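Local atomic coordinates of Ras-related protein Rab-7L1 (Homo sapiens, PDB entry 6HH2), a protein that binds GDP and GTP as a Rab-family small GTPase, regulates vesicle trafficking between lysosomes and the Golgi, and recruits the kinase LRRK2 to the Golgi. Residues D18-T24 with D66-R72; S25-Y30 with V159-I165; A87-V93 with A123-K129. The protein carries 4 engineered substitutions. All coordinates share one frame; numbering follows the deposited sequence. Where two conformers were deposited one is given.

Contact 1 of 3, residues D18-T24 with D66-R72. Engineered in segment 66-72: Leu70 (natural residue Gln). With MG (magnesium ion), chain C; GDP (guanosine-5'-diphosphate), chain B.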
loop_
_atom_site.group_PDB
_atom_site.type_symbol
_atom_site.label_atom_id
_atom_site.label_comp_id
_atom_site.label_asym_id
_atom_site.label_seq_id
_atom_site.Cartn_x
_atom_site.Cartn_y
_atom_site.Cartn_z
ATOM N N ASP A 18 1.772 6.967 8.307
ATOM C CA ASP A 18 2.593 7.486 9.405
ATOM C C ASP A 18 3.409 6.371 10.074
ATOM O O ASP A 18 3.173 5.167 9.898
ATOM C CB ASP A 18 1.703 8.131 10.447
ATOM C CG ASP A 18 1.133 9.466 10.016
ATOM O OD1 ASP A 18 1.400 9.939 8.894
ATOM O OD2 ASP A 18 0.416 10.040 10.859
ATOM N N ALA A 19 4.406 6.769 10.860
ATOM C CA ALA A 19 5.085 5.793 11.702
ATOM C C ALA A 19 4.090 5.020 12.561
ATOM O O ALA A 19 3.095 5.570 13.052
ATOM C CB ALA A 19 6.121 6.501 12.601
ATOM N N ALA A 20 4.398 3.735 12.752
ATOM C CA ALA A 20 3.752 2.847 13.723
ATOM C C ALA A 20 2.354 2.422 13.312
ATOM O O ALA A 20 1.587 1.985 14.168
ATOM C CB ALA A 20 3.745 3.385 15.171
ATOM N N VAL A 21 2.021 2.529 12.032
ATOM C CA VAL A 21 0.715 2.061 11.584
ATOM C C VAL A 21 0.709 0.622 11.120
ATOM O O VAL A 21 -0.395 0.077 10.899
ATOM C CB VAL A 21 0.106 2.963 10.502
ATOM C CG1 VAL A 21 -0.040 4.430 11.069
ATOM C CG2 VAL A 21 0.866 2.911 9.188
ATOM N N GLY A 22 1.858 0.001 10.911
ATOM C CA GLY A 22 1.951 -1.374 10.444
ATOM C C GLY A 22 2.558 -1.596 9.056
ATOM O O GLY A 22 2.350 -2.676 8.475
ATOM N N LYS A 23 3.251 -0.607 8.479
ATOM C CA LYS A 23 3.707 -0.744 7.095
ATOM C C LYS A 23 4.774 -1.823 6.967
ATOM O O LYS A 23 4.687 -2.653 6.064
ATOM C CB LYS A 23 4.280 0.588 6.606
ATOM C CG LYS A 23 3.227 1.692 6.628
ATOM C CD LYS A 23 3.801 3.024 6.031
ATOM C CE LYS A 23 5.088 3.524 6.725
ATOM N NZ LYS A 23 4.848 3.756 8.186
ATOM N N THR A 24 5.858 -1.761 7.765
ATOM C CA THR A 24 6.895 -2.773 7.648
ATOM C C THR A 24 6.328 -4.148 7.944
ATOM O O THR A 24 6.697 -5.122 7.275
ATOM C CB THR A 24 8.069 -2.390 8.548
ATOM O OG1 THR A 24 8.501 -1.067 8.174
ATOM C CG2 THR A 24 9.252 -3.384 8.379
ATOM N N ASP A 66 8.470 0.361 1.033
ATOM C CA ASP A 66 8.080 0.918 2.347
ATOM C C ASP A 66 8.752 2.290 2.520
ATOM O O ASP A 66 9.984 2.408 2.435
ATOM C CB ASP A 66 8.626 -0.081 3.377
ATOM C CG ASP A 66 8.329 0.237 4.824
ATOM O OD1 ASP A 66 7.906 1.330 5.205
ATOM O OD2 ASP A 66 8.597 -0.714 5.600
ATOM N N ILE A 67 7.944 3.338 2.770
ATOM C CA ILE A 67 8.529 4.680 2.882
ATOM C C ILE A 67 9.490 4.785 4.057
ATOM O O ILE A 67 10.367 5.660 4.055
ATOM C CB ILE A 67 7.432 5.765 2.898
ATOM C CG1 ILE A 67 8.042 7.170 2.857
ATOM C CG2 ILE A 67 6.513 5.618 4.099
ATOM C CD1 ILE A 67 7.157 8.108 2.139
ATOM N N ALA A 68 9.338 3.920 5.065
ATOM C CA ALA A 68 10.385 3.655 6.076
ATOM C C ALA A 68 11.013 4.901 6.674
ATOM O O ALA A 68 10.316 5.685 7.326
ATOM C CB ALA A 68 11.389 2.657 5.520
ATOM N N GLY A 69 12.326 5.120 6.458
ATOM C CA GLY A 69 13.056 6.172 7.172
ATOM C C GLY A 69 12.497 7.585 7.018
ATOM O O GLY A 69 12.752 8.437 7.873
ATOM N N LEU A 70 11.749 7.878 5.960
ATOM C CA LEU A 70 11.196 9.249 5.807
ATOM C C LEU A 70 9.687 9.311 6.077
ATOM O O LEU A 70 9.082 10.321 5.779
ATOM C CB LEU A 70 11.516 9.752 4.403
ATOM C CG LEU A 70 12.987 10.019 4.117
ATOM C CD1 LEU A 70 13.198 10.402 2.671
ATOM C CD2 LEU A 70 13.549 11.077 5.036
ATOM N N GLU A 71 9.140 8.315 6.756
ATOM C CA GLU A 71 7.702 8.250 6.976
ATOM C C GLU A 71 7.177 9.405 7.809
ATOM O O GLU A 71 6.012 9.790 7.647
ATOM C CB GLU A 71 7.318 6.897 7.596
ATOM C CG GLU A 71 7.960 6.646 8.967
ATOM C CD GLU A 71 8.186 5.177 9.258
ATOM O OE1 GLU A 71 7.443 4.312 8.697
ATOM O OE2 GLU A 71 9.039 4.849 10.100
ATOM N N ARG A 72 7.970 9.966 8.710
ATOM C CA ARG A 72 7.429 11.026 9.551
ATOM C C ARG A 72 7.329 12.362 8.827
ATOM O O ARG A 72 6.756 13.299 9.380
ATOM C CB ARG A 72 8.257 11.190 10.839
ATOM C CG ARG A 72 8.135 10.006 11.795
ATOM C CD ARG A 72 8.753 10.317 13.198
ATOM N NE ARG A 72 8.485 9.188 14.092
ATOM C CZ ARG A 72 7.410 9.097 14.886
ATOM N NH1 ARG A 72 6.523 10.077 14.917
ATOM N NH2 ARG A 72 7.228 8.038 15.666
HETATM MG MG MG C . 8.499 0.543 9.493
HETATM P PB GDP B . 5.541 1.028 10.718
HETATM O O1B GDP B . 4.396 1.620 9.985
HETATM O O2B GDP B . 6.225 1.972 11.650
HETATM O O3B GDP B . 6.511 0.281 9.823
HETATM O O3A GDP B . 4.834 -0.063 11.719
HETATM P PA GDP B . 5.359 -1.502 12.155
HETATM O O1A GDP B . 5.109 -2.537 11.088
HETATM O O2A GDP B . 6.786 -1.357 12.664
HETATM O "O5'" GDP B . 4.397 -1.843 13.377
HETATM C "C5'" GDP B . 4.381 -1.047 14.554
HETATM C "C4'" GDP B . 3.839 -1.876 15.714
HETATM O "O4'" GDP B . 2.428 -2.168 15.442
HETATM C "C3'" GDP B . 4.527 -3.224 15.777
HETATM O "O3'" GDP B . 4.619 -3.542 17.176
HETATM C "C2'" GDP B . 3.561 -4.165 15.086
HETATM O "O2'" GDP B . 3.677 -5.477 15.621
HETATM C "C1'" GDP B . 2.246 -3.553 15.482
HETATM N N9 GDP B . 1.180 -3.869 14.525
HETATM C C8 GDP B . 1.277 -3.820 13.166
HETATM N N7 GDP B . 0.073 -4.149 12.595
HETATM C C5 GDP B . -0.779 -4.393 13.619
HETATM C C6 GDP B . -2.177 -4.797 13.735
HETATM O O6 GDP B . -2.868 -5.021 12.723
HETATM N N1 GDP B . -2.661 -4.917 14.977
HETATM C C2 GDP B . -1.976 -4.739 16.117
HETATM N N2 GDP B . -2.571 -4.931 17.359
HETATM N N3 GDP B . -0.664 -4.402 16.069
HETATM C C4 GDP B . -0.075 -4.225 14.867
HETATM O O HOH W 1 3.841 11.147 8.711
HETATM O O HOH W 2 8.113 1.802 7.871
HETATM O O HOH W 3 8.645 2.281 10.714
HETATM O O HOH W 4 8.884 -0.635 11.094
HETATM O O HOH W 5 10.579 0.717 9.200
#
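Thr24 OG1 and Asp66 OD2 meet at 2.6 Å beside the magnesium ion. The threonine hydroxyl donates to the syn lone pair of the carboxylate. OG1 also binds the metal at 2.1 Å, so it joins first and second shell. GDP O3B and four waters complete the six ligands. Two of these waters reach the 66-72 segment: one donates to Asp66 OD1 and Glu71 OE1, another to Glu71 OE2 and GDP O2B. The two carboxylates thus hold the metal through water and hydroxyl rather than directly.

Lys23 is the second link. Its chain bends at chi3 (-56°) and chi4 (-59°), which curls NZ back over the loop. NZ donates to Glu71 OE1 at 2.7 Å in a salt bridge, reaching the oxygen from the anti side, 29° out of the carboxylate plane. It also donates to GDP O1B at 2.8 Å and to Asp18 O. These three acceptors, with a weak fourth bond to Gly17 O, hold the ammonium group. In the conformer given, Ile67 CG2 lies 3.6 Å from Lys23 CE.

Around the phosphates, backbone amides of Ala20, Gly22, Lys23 and Thr24 donate to GDP. This is the P-loop (Walker A), facing the segment that starts at the end of strand 58-66, the switch II region of small GTPases. Farther out, Ala19 CB lies over one face of the Arg72 guanidinium, offset toward its rim. A water bridges Asp18 OD1 and Glu71 O, while Asn101 and Trp105 of helix 96-112 hold the Asp18 carboxylate. Val21 and Lys23 rest on strand 86-92, and Ile67 packs against strand 8-17.

Contact 2 of 3, residues S25-Y30 with V159-I165. With GDP (guanosine-5'-diphosphate), chain B.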
loop_
_atom_site.group_PDB
_atom_site.type_symbol
_atom_site.label_atom_id
_atom_site.label_comp_id
_atom_site.label_asym_id
_atom_site.label_seq_id
_atom_site.Cartn_x
_atom_site.Cartn_y
_atom_site.Cartn_z
ATOM N N SER A 25 5.414 -4.233 8.906
ATOM C CA SER A 25 4.796 -5.519 9.213
ATOM C C SER A 25 3.990 -6.035 8.010
ATOM O O SER A 25 4.037 -7.230 7.709
ATOM C CB SER A 25 3.877 -5.378 10.431
ATOM O OG SER A 25 4.643 -5.046 11.574
ATOM N N LEU A 26 3.273 -5.107 7.397
ATOM C CA LEU A 26 2.556 -5.611 6.121
ATOM C C LEU A 26 3.536 -6.182 4.970
ATOM O O LEU A 26 3.401 -7.275 4.385
ATOM C CB LEU A 26 1.694 -4.481 5.547
ATOM C CG LEU A 26 0.846 -4.926 4.366
ATOM C CD1 LEU A 26 -0.572 -4.230 4.468
ATOM C CD2 LEU A 26 1.479 -4.614 3.116
ATOM N N VAL A 27 4.625 -5.405 4.792
ATOM C CA VAL A 27 5.546 -5.864 3.754
ATOM C C VAL A 27 6.197 -7.185 4.158
ATOM O O VAL A 27 6.342 -8.107 3.336
ATOM C CB VAL A 27 6.593 -4.776 3.484
ATOM C CG1 VAL A 27 7.695 -5.300 2.538
ATOM C CG2 VAL A 27 5.912 -3.530 2.918
ATOM N N GLN A 28 6.580 -7.313 5.446
ATOM C CA GLN A 28 7.183 -8.568 5.891
ATOM C C GLN A 28 6.226 -9.732 5.751
ATOM O O GLN A 28 6.653 -10.842 5.425
ATOM C CB GLN A 28 7.617 -8.429 7.346
ATOM C CG GLN A 28 8.802 -7.482 7.486
ATOM C CD GLN A 28 9.138 -7.171 8.940
ATOM O OE1 GLN A 28 8.270 -7.199 9.823
ATOM N NE2 GLN A 28 10.400 -6.902 9.196
ATOM N N ARG A 29 4.923 -9.505 5.927
ATOM C CA ARG A 29 3.975 -10.598 5.821
ATOM C C ARG A 29 3.626 -10.932 4.376
ATOM O O ARG A 29 3.485 -12.122 4.005
ATOM C CB ARG A 29 2.722 -10.256 6.612
ATOM C CG ARG A 29 1.987 -11.541 6.988
ATOM C CD ARG A 29 0.643 -11.270 7.530
ATOM N NE ARG A 29 0.535 -11.259 8.990
ATOM C CZ ARG A 29 0.511 -12.341 9.765
ATOM N NH1 ARG A 29 0.682 -13.554 9.252
ATOM N NH2 ARG A 29 0.350 -12.206 11.072
ATOM N N TYR A 30 3.472 -9.914 3.559
ATOM C CA TYR A 30 2.957 -10.082 2.195
ATOM C C TYR A 30 4.040 -10.306 1.132
ATOM O O TYR A 30 3.762 -10.939 0.091
ATOM C CB TYR A 30 2.096 -8.868 1.815
ATOM C CG TYR A 30 1.326 -9.150 0.568
ATOM C CD1 TYR A 30 0.236 -10.032 0.598
ATOM C CD2 TYR A 30 1.677 -8.569 -0.643
ATOM C CE1 TYR A 30 -0.455 -10.360 -0.587
ATOM C CE2 TYR A 30 0.993 -8.873 -1.818
ATOM C CZ TYR A 30 -0.079 -9.752 -1.762
ATOM O OH TYR A 30 -0.759 -10.094 -2.900
ATOM N N VAL A 159 -2.861 -6.622 10.276
ATOM C CA VAL A 159 -1.661 -7.347 9.885
ATOM C C VAL A 159 -1.329 -8.375 10.952
ATOM O O VAL A 159 -0.917 -9.509 10.654
ATOM C CB VAL A 159 -0.487 -6.336 9.719
ATOM C CG1 VAL A 159 0.793 -7.098 9.399
ATOM C CG2 VAL A 159 -0.806 -5.376 8.561
ATOM N N LYS A 160 -1.563 -8.015 12.222
ATOM C CA LYS A 160 -1.263 -8.912 13.338
ATOM C C LYS A 160 -2.007 -10.237 13.234
ATOM O O LYS A 160 -1.412 -11.302 13.443
ATOM C CB LYS A 160 -1.580 -8.223 14.660
ATOM C CG LYS A 160 -1.464 -9.140 15.872
ATOM C CD LYS A 160 -1.583 -8.363 17.172
ATOM C CE LYS A 160 -1.834 -9.292 18.350
ATOM N NZ LYS A 160 -2.128 -8.521 19.599
ATOM N N GLU A 161 -3.304 -10.196 12.936
ATOM C CA GLU A 161 -4.110 -11.414 12.837
ATOM C C GLU A 161 -4.239 -11.904 11.403
ATOM O O GLU A 161 -4.995 -12.860 11.148
ATOM C CB GLU A 161 -5.516 -11.141 13.360
ATOM C CG GLU A 161 -5.598 -10.699 14.807
ATOM C CD GLU A 161 -7.049 -10.427 15.222
ATOM O OE1 GLU A 161 -7.929 -10.162 14.333
ATOM O OE2 GLU A 161 -7.328 -10.518 16.444
ATOM N N ASN A 162 -3.558 -11.256 10.464
ATOM C CA ASN A 162 -3.614 -11.591 9.043
ATOM C C ASN A 162 -5.045 -11.549 8.519
ATOM O O ASN A 162 -5.461 -12.411 7.737
ATOM C CB ASN A 162 -2.925 -12.929 8.736
ATOM C CG ASN A 162 -2.466 -13.049 7.281
ATOM O OD1 ASN A 162 -2.107 -12.063 6.622
ATOM N ND2 ASN A 162 -2.449 -14.290 6.783
ATOM N N LYS A 163 -5.806 -10.553 8.958
ATOM C CA LYS A 163 -7.193 -10.349 8.540
ATOM C C LYS A 163 -7.234 -9.383 7.354
ATOM O O LYS A 163 -6.836 -8.221 7.471
ATOM C CB LYS A 163 -8.078 -9.799 9.660
ATOM C CG LYS A 163 -9.589 -9.647 9.257
ATOM C CD LYS A 163 -10.392 -9.025 10.387
ATOM C CE LYS A 163 -11.886 -9.085 10.113
ATOM N NZ LYS A 163 -12.630 -8.558 11.309
ATOM N N ASN A 164 -7.834 -9.847 6.251
ATOM C CA ASN A 164 -8.080 -9.079 5.030
ATOM C C ASN A 164 -6.817 -8.684 4.270
ATOM O O ASN A 164 -6.937 -7.990 3.276
ATOM C CB ASN A 164 -8.907 -7.787 5.234
ATOM C CG ASN A 164 -10.401 -8.029 5.401
ATOM O OD1 ASN A 164 -11.004 -8.906 4.765
ATOM N ND2 ASN A 164 -11.019 -7.223 6.255
ATOM N N ILE A 165 -5.617 -9.103 4.687
ATOM C CA ILE A 165 -4.403 -8.622 4.040
ATOM C C ILE A 165 -4.295 -9.164 2.627
ATOM O O ILE A 165 -4.161 -8.415 1.651
ATOM C CB ILE A 165 -3.170 -9.042 4.853
ATOM C CG1 ILE A 165 -3.257 -8.469 6.268
ATOM C CG2 ILE A 165 -1.902 -8.685 4.069
ATOM C CD1 ILE A 165 -3.288 -6.982 6.310
HETATM P PB GDP B . 5.541 1.028 10.718
HETATM O O1B GDP B . 4.396 1.620 9.985
HETATM O O2B GDP B . 6.225 1.972 11.650
HETATM O O3B GDP B . 6.511 0.281 9.823
HETATM O O3A GDP B . 4.834 -0.063 11.719
HETATM P PA GDP B . 5.359 -1.502 12.155
HETATM O O1A GDP B . 5.109 -2.537 11.088
HETATM O O2A GDP B . 6.786 -1.357 12.664
HETATM O "O5'" GDP B . 4.397 -1.843 13.377
HETATM C "C5'" GDP B . 4.381 -1.047 14.554
HETATM C "C4'" GDP B . 3.839 -1.876 15.714
HETATM O "O4'" GDP B . 2.428 -2.168 15.442
HETATM C "C3'" GDP B . 4.527 -3.224 15.777
HETATM O "O3'" GDP B . 4.619 -3.542 17.176
HETATM C "C2'" GDP B . 3.561 -4.165 15.086
HETATM O "O2'" GDP B . 3.677 -5.477 15.621
HETATM C "C1'" GDP B . 2.246 -3.553 15.482
HETATM N N9 GDP B . 1.180 -3.869 14.525
HETATM C C8 GDP B . 1.277 -3.820 13.166
HETATM N N7 GDP B . 0.073 -4.149 12.595
HETATM C C5 GDP B . -0.779 -4.393 13.619
HETATM C C6 GDP B . -2.177 -4.797 13.735
HETATM O O6 GDP B . -2.868 -5.021 12.723
HETATM N N1 GDP B . -2.661 -4.917 14.977
HETATM C C2 GDP B . -1.976 -4.739 16.117
HETATM N N2 GDP B . -2.571 -4.931 17.359
HETATM N N3 GDP B . -0.664 -4.402 16.069
HETATM C C4 GDP B . -0.075 -4.225 14.867
#
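Arg29 lays its guanidinium over the side chain of Asn162. Asn162 CB sits over the centre of one face, 3.6 Å from Arg29 CZ, and the guanidinium and amide planes are only 16° apart, so the two flat groups stack. A bend at chi3 (-98°) turns the guanidinium toward the backbone of the 159-165 segment. There NE donates to Val159 O at 2.8 Å, and NH2 adds a weak bond to the same oxygen. The carbonyl thus has one firm and one weak bond from the same side chain.

Val159 fills the inner part of the contact. Its CG1 packs on Ser25 CB at 3.7 Å, and its CG2 lies 4.0 Å from Leu26 CB. Farther along, Leu26 CD1 meets Ile165 CD1 in the conformer given, and Tyr30 CD1 meets Ile165 CG2 at 4.3 Å.

Both segments also touch GDP. Ser25 N and OG donate to O1A of the alpha phosphate. Lys160 N makes a weak bond to the guanine O6 in the guanine-recognition loop after strand 153-156. The contact joins the helix that begins at the P-loop to this loop. Tyr30 continues the packing onto helix 165-178 and strand 58-66.

Contact 3 of 3, residues A87-V93 with A123-K129. Engineered in segment 87-93: Ala87 (natural residue Cys). Engineered in segment 123-129: Ala123 (natural residue Cys). With GDP (guanosine-5'-diphosphate), chain B.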
loop_
_atom_site.group_PDB
_atom_site.type_symbol
_atom_site.label_atom_id
_atom_site.label_comp_id
_atom_site.label_asym_id
_atom_site.label_seq_id
_atom_site.Cartn_x
_atom_site.Cartn_y
_atom_site.Cartn_z
ATOM N N ALA A 87 -0.781 2.897 -4.708
ATOM C CA ALA A 87 -0.359 3.172 -3.350
ATOM C C ALA A 87 -1.313 2.532 -2.366
ATOM O O ALA A 87 -2.536 2.511 -2.588
ATOM C CB ALA A 87 -0.347 4.681 -3.081
ATOM N N VAL A 88 -0.743 1.960 -1.309
ATOM C CA VAL A 88 -1.464 1.471 -0.147
ATOM C C VAL A 88 -1.190 2.475 0.939
ATOM O O VAL A 88 -0.015 2.681 1.310
ATOM C CB VAL A 88 -0.921 0.120 0.275
ATOM C CG1 VAL A 88 -1.590 -0.375 1.556
ATOM C CG2 VAL A 88 -1.171 -0.938 -0.828
ATOM N N ILE A 89 -2.189 3.214 1.386
ATOM C CA ILE A 89 -2.070 4.247 2.416
ATOM C C ILE A 89 -2.644 3.696 3.706
ATOM O O ILE A 89 -3.854 3.378 3.761
ATOM C CB ILE A 89 -2.741 5.554 1.996
ATOM C CG1 ILE A 89 -2.131 6.015 0.653
ATOM C CG2 ILE A 89 -2.573 6.606 3.127
ATOM C CD1 ILE A 89 -2.568 7.403 0.174
ATOM N N MET A 90 -1.803 3.478 4.702
ATOM C CA MET A 90 -2.184 2.810 5.939
ATOM C C MET A 90 -2.335 3.791 7.066
ATOM O O MET A 90 -1.565 4.748 7.152
ATOM C CB MET A 90 -1.152 1.753 6.354
ATOM C CG MET A 90 -0.938 0.686 5.308
ATOM S SD MET A 90 0.189 -0.634 5.850
ATOM C CE MET A 90 -0.307 -0.907 7.582
ATOM N N PHE A 91 -3.342 3.567 7.892
ATOM C CA PHE A 91 -3.482 4.255 9.154
ATOM C C PHE A 91 -3.790 3.257 10.266
ATOM O O PHE A 91 -4.121 2.094 10.027
ATOM C CB PHE A 91 -4.434 5.467 9.077
ATOM C CG PHE A 91 -5.883 5.113 9.030
ATOM C CD1 PHE A 91 -6.500 4.769 7.805
ATOM C CD2 PHE A 91 -6.640 5.093 10.219
ATOM C CE1 PHE A 91 -7.851 4.416 7.782
ATOM C CE2 PHE A 91 -7.999 4.764 10.197
ATOM C CZ PHE A 91 -8.612 4.452 8.977
ATOM N N ASP A 92 -3.646 3.715 11.503
ATOM C CA ASP A 92 -3.991 2.947 12.697
ATOM C C ASP A 92 -5.364 3.409 13.189
ATOM O O ASP A 92 -5.533 4.583 13.549
ATOM C CB ASP A 92 -2.875 3.242 13.715
ATOM C CG ASP A 92 -3.101 2.626 15.108
ATOM O OD1 ASP A 92 -4.180 2.083 15.412
ATOM O OD2 ASP A 92 -2.156 2.778 15.933
ATOM N N VAL A 93 -6.361 2.490 13.163
ATOM C CA VAL A 93 -7.717 2.866 13.597
ATOM C C VAL A 93 -7.816 3.465 14.995
ATOM O O VAL A 93 -8.782 4.167 15.310
ATOM C CB VAL A 93 -8.733 1.705 13.482
ATOM C CG1 VAL A 93 -8.981 1.348 12.051
ATOM C CG2 VAL A 93 -8.300 0.488 14.337
ATOM N N ALA A 123 -5.369 4.102 -5.192
ATOM C CA ALA A 123 -4.972 4.304 -3.809
ATOM C C ALA A 123 -5.943 3.555 -2.911
ATOM O O ALA A 123 -7.169 3.801 -2.968
ATOM C CB ALA A 123 -4.973 5.785 -3.453
ATOM N N LEU A 124 -5.416 2.570 -2.168
ATOM C CA LEU A 124 -6.193 1.702 -1.285
ATOM C C LEU A 124 -5.908 2.130 0.146
ATOM O O LEU A 124 -4.743 2.160 0.565
ATOM C CB LEU A 124 -5.759 0.256 -1.505
ATOM C CG LEU A 124 -6.346 -0.707 -0.504
ATOM C CD1 LEU A 124 -7.928 -0.726 -0.549
ATOM C CD2 LEU A 124 -5.785 -2.100 -0.799
ATOM N N LEU A 125 -6.928 2.573 0.860
ATOM C CA LEU A 125 -6.804 3.004 2.246
ATOM C C LEU A 125 -7.022 1.805 3.177
ATOM O O LEU A 125 -8.077 1.169 3.104
ATOM C CB LEU A 125 -7.817 4.109 2.494
ATOM C CG LEU A 125 -7.852 4.685 3.925
ATOM C CD1 LEU A 125 -6.573 5.498 4.219
ATOM C CD2 LEU A 125 -9.103 5.616 4.107
ATOM N N LEU A 126 -6.018 1.473 4.002
ATOM C CA LEU A 126 -6.122 0.360 4.938
ATOM C C LEU A 126 -6.264 0.893 6.364
ATOM O O LEU A 126 -5.345 1.553 6.887
ATOM C CB LEU A 126 -4.923 -0.576 4.860
ATOM C CG LEU A 126 -4.683 -1.261 3.508
ATOM C CD1 LEU A 126 -3.627 -2.312 3.702
ATOM C CD2 LEU A 126 -5.941 -1.952 2.989
ATOM N N ALA A 127 -7.402 0.593 6.974
ATOM C CA ALA A 127 -7.682 0.915 8.377
ATOM C C ALA A 127 -7.121 -0.249 9.174
ATOM O O ALA A 127 -7.828 -1.233 9.475
ATOM C CB ALA A 127 -9.202 1.055 8.550
ATOM N N ASN A 128 -5.844 -0.126 9.514
ATOM C CA ASN A 128 -5.122 -1.248 10.118
ATOM C C ASN A 128 -5.268 -1.244 11.639
ATOM O O ASN A 128 -5.698 -0.260 12.244
ATOM C CB ASN A 128 -3.633 -1.252 9.685
ATOM C CG ASN A 128 -2.944 -2.566 10.037
ATOM O OD1 ASN A 128 -3.503 -3.632 9.825
ATOM N ND2 ASN A 128 -1.727 -2.483 10.605
ATOM N N LYS A 129 -4.852 -2.363 12.253
ATOM C CA LYS A 129 -5.008 -2.631 13.694
ATOM C C LYS A 129 -6.479 -2.745 14.093
ATOM O O LYS A 129 -6.858 -2.378 15.211
ATOM C CB LYS A 129 -4.255 -1.633 14.595
ATOM C CG LYS A 129 -2.797 -1.336 14.160
ATOM C CD LYS A 129 -1.997 -0.857 15.347
ATOM C CE LYS A 129 -0.634 -0.433 14.821
ATOM N NZ LYS A 129 0.233 0.001 16.020
HETATM P PB GDP B . 5.541 1.028 10.718
HETATM O O1B GDP B . 4.396 1.620 9.985
HETATM O O2B GDP B . 6.225 1.972 11.650
HETATM O O3B GDP B . 6.511 0.281 9.823
HETATM O O3A GDP B . 4.834 -0.063 11.719
HETATM P PA GDP B . 5.359 -1.502 12.155
HETATM O O1A GDP B . 5.109 -2.537 11.088
HETATM O O2A GDP B . 6.786 -1.357 12.664
HETATM O "O5'" GDP B . 4.397 -1.843 13.377
HETATM C "C5'" GDP B . 4.381 -1.047 14.554
HETATM C "C4'" GDP B . 3.839 -1.876 15.714
HETATM O "O4'" GDP B . 2.428 -2.168 15.442
HETATM C "C3'" GDP B . 4.527 -3.224 15.777
HETATM O "O3'" GDP B . 4.619 -3.542 17.176
HETATM C "C2'" GDP B . 3.561 -4.165 15.086
HETATM O "O2'" GDP B . 3.677 -5.477 15.621
HETATM C "C1'" GDP B . 2.246 -3.553 15.482
HETATM N N9 GDP B . 1.180 -3.869 14.525
HETATM C C8 GDP B . 1.277 -3.820 13.166
HETATM N N7 GDP B . 0.073 -4.149 12.595
HETATM C C5 GDP B . -0.779 -4.393 13.619
HETATM C C6 GDP B . -2.177 -4.797 13.735
HETATM O O6 GDP B . -2.868 -5.021 12.723
HETATM N N1 GDP B . -2.661 -4.917 14.977
HETATM C C2 GDP B . -1.976 -4.739 16.117
HETATM N N2 GDP B . -2.571 -4.931 17.359
HETATM N N3 GDP B . -0.664 -4.402 16.069
HETATM C C4 GDP B . -0.075 -4.225 14.867
HETATM O O HOH W 6 -1.185 1.531 18.032
#
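Ala87 and Ala123, both engineered, pair near the start of two parallel strands. Ala87 O accepts from Leu124 N at 2.9 Å. Val88 turns to the other face of the sheet, where its CG1 meets Leu126 CD1 at 3.5 Å. Both backbone polar atoms of Ile89 bond to the neighbouring strand: its N donates to Leu124 O, and its O accepts from Leu126 N. Met90 lies beside Asn128, pointing the same way; in the conformer given, a bend at chi3 (41°) sets its CE 3.7 Å from Asn128 ND2.

These strands flank helix 96-112 in the sequence, forming a beta-alpha-beta unit inside the Ras-like sheet. Strand 8-17 lies beside strand 86-92.

Phe91 CG takes the position between backbone N and carbonyl carbon (chi1 76°), which leans the ring across the neighbouring strand. Ala127 CA lies over one ring face, offset toward the rim, in a CH-pi contact, and Leu125 CD1 sits at the ring edge, 3.7 Å from Phe91 CD1. Phe91 N and O bond to Leu126 O and Asn128 N. Asp92 OD1 is hydrogen-bonded to Thr94 OG1. Its OD2 faces Lys129 NZ in a long salt bridge of 3.7 Å, with a water bridging the two. Lys129 NZ also donates to GDP O4' at 3.1 Å and to Ala20 O, while Asn128 OD1 accepts from Thr157 OG1. Val93 N donates to Asn128 O, and Val93 CG1 touches Ala127 CB at 3.5 Å.

Contact 3 is the buried core, two inner strands held by regular backbone bonds and apolar side chains. Contacts 1 and 2 are only partly buried and lie nearer the surface. They share helix 23-30. Contact 1 uses its start, with charge, metal and water; contact 2 uses its later turns, with an arginine on a backbone carbonyl and apolar packing. All three reach GDP: contact 1 at the phosphates, contact 2 at the alpha phosphate and guanine, contact 3 at the ribose and base. Asn128 ties them together, its ND2 probably bonding Val21 O of contact 1 and its OD1 Val159 N of contact 2. In the conformers given, Leu26 of contact 2 packs on Met90 and Leu126 of contact 3.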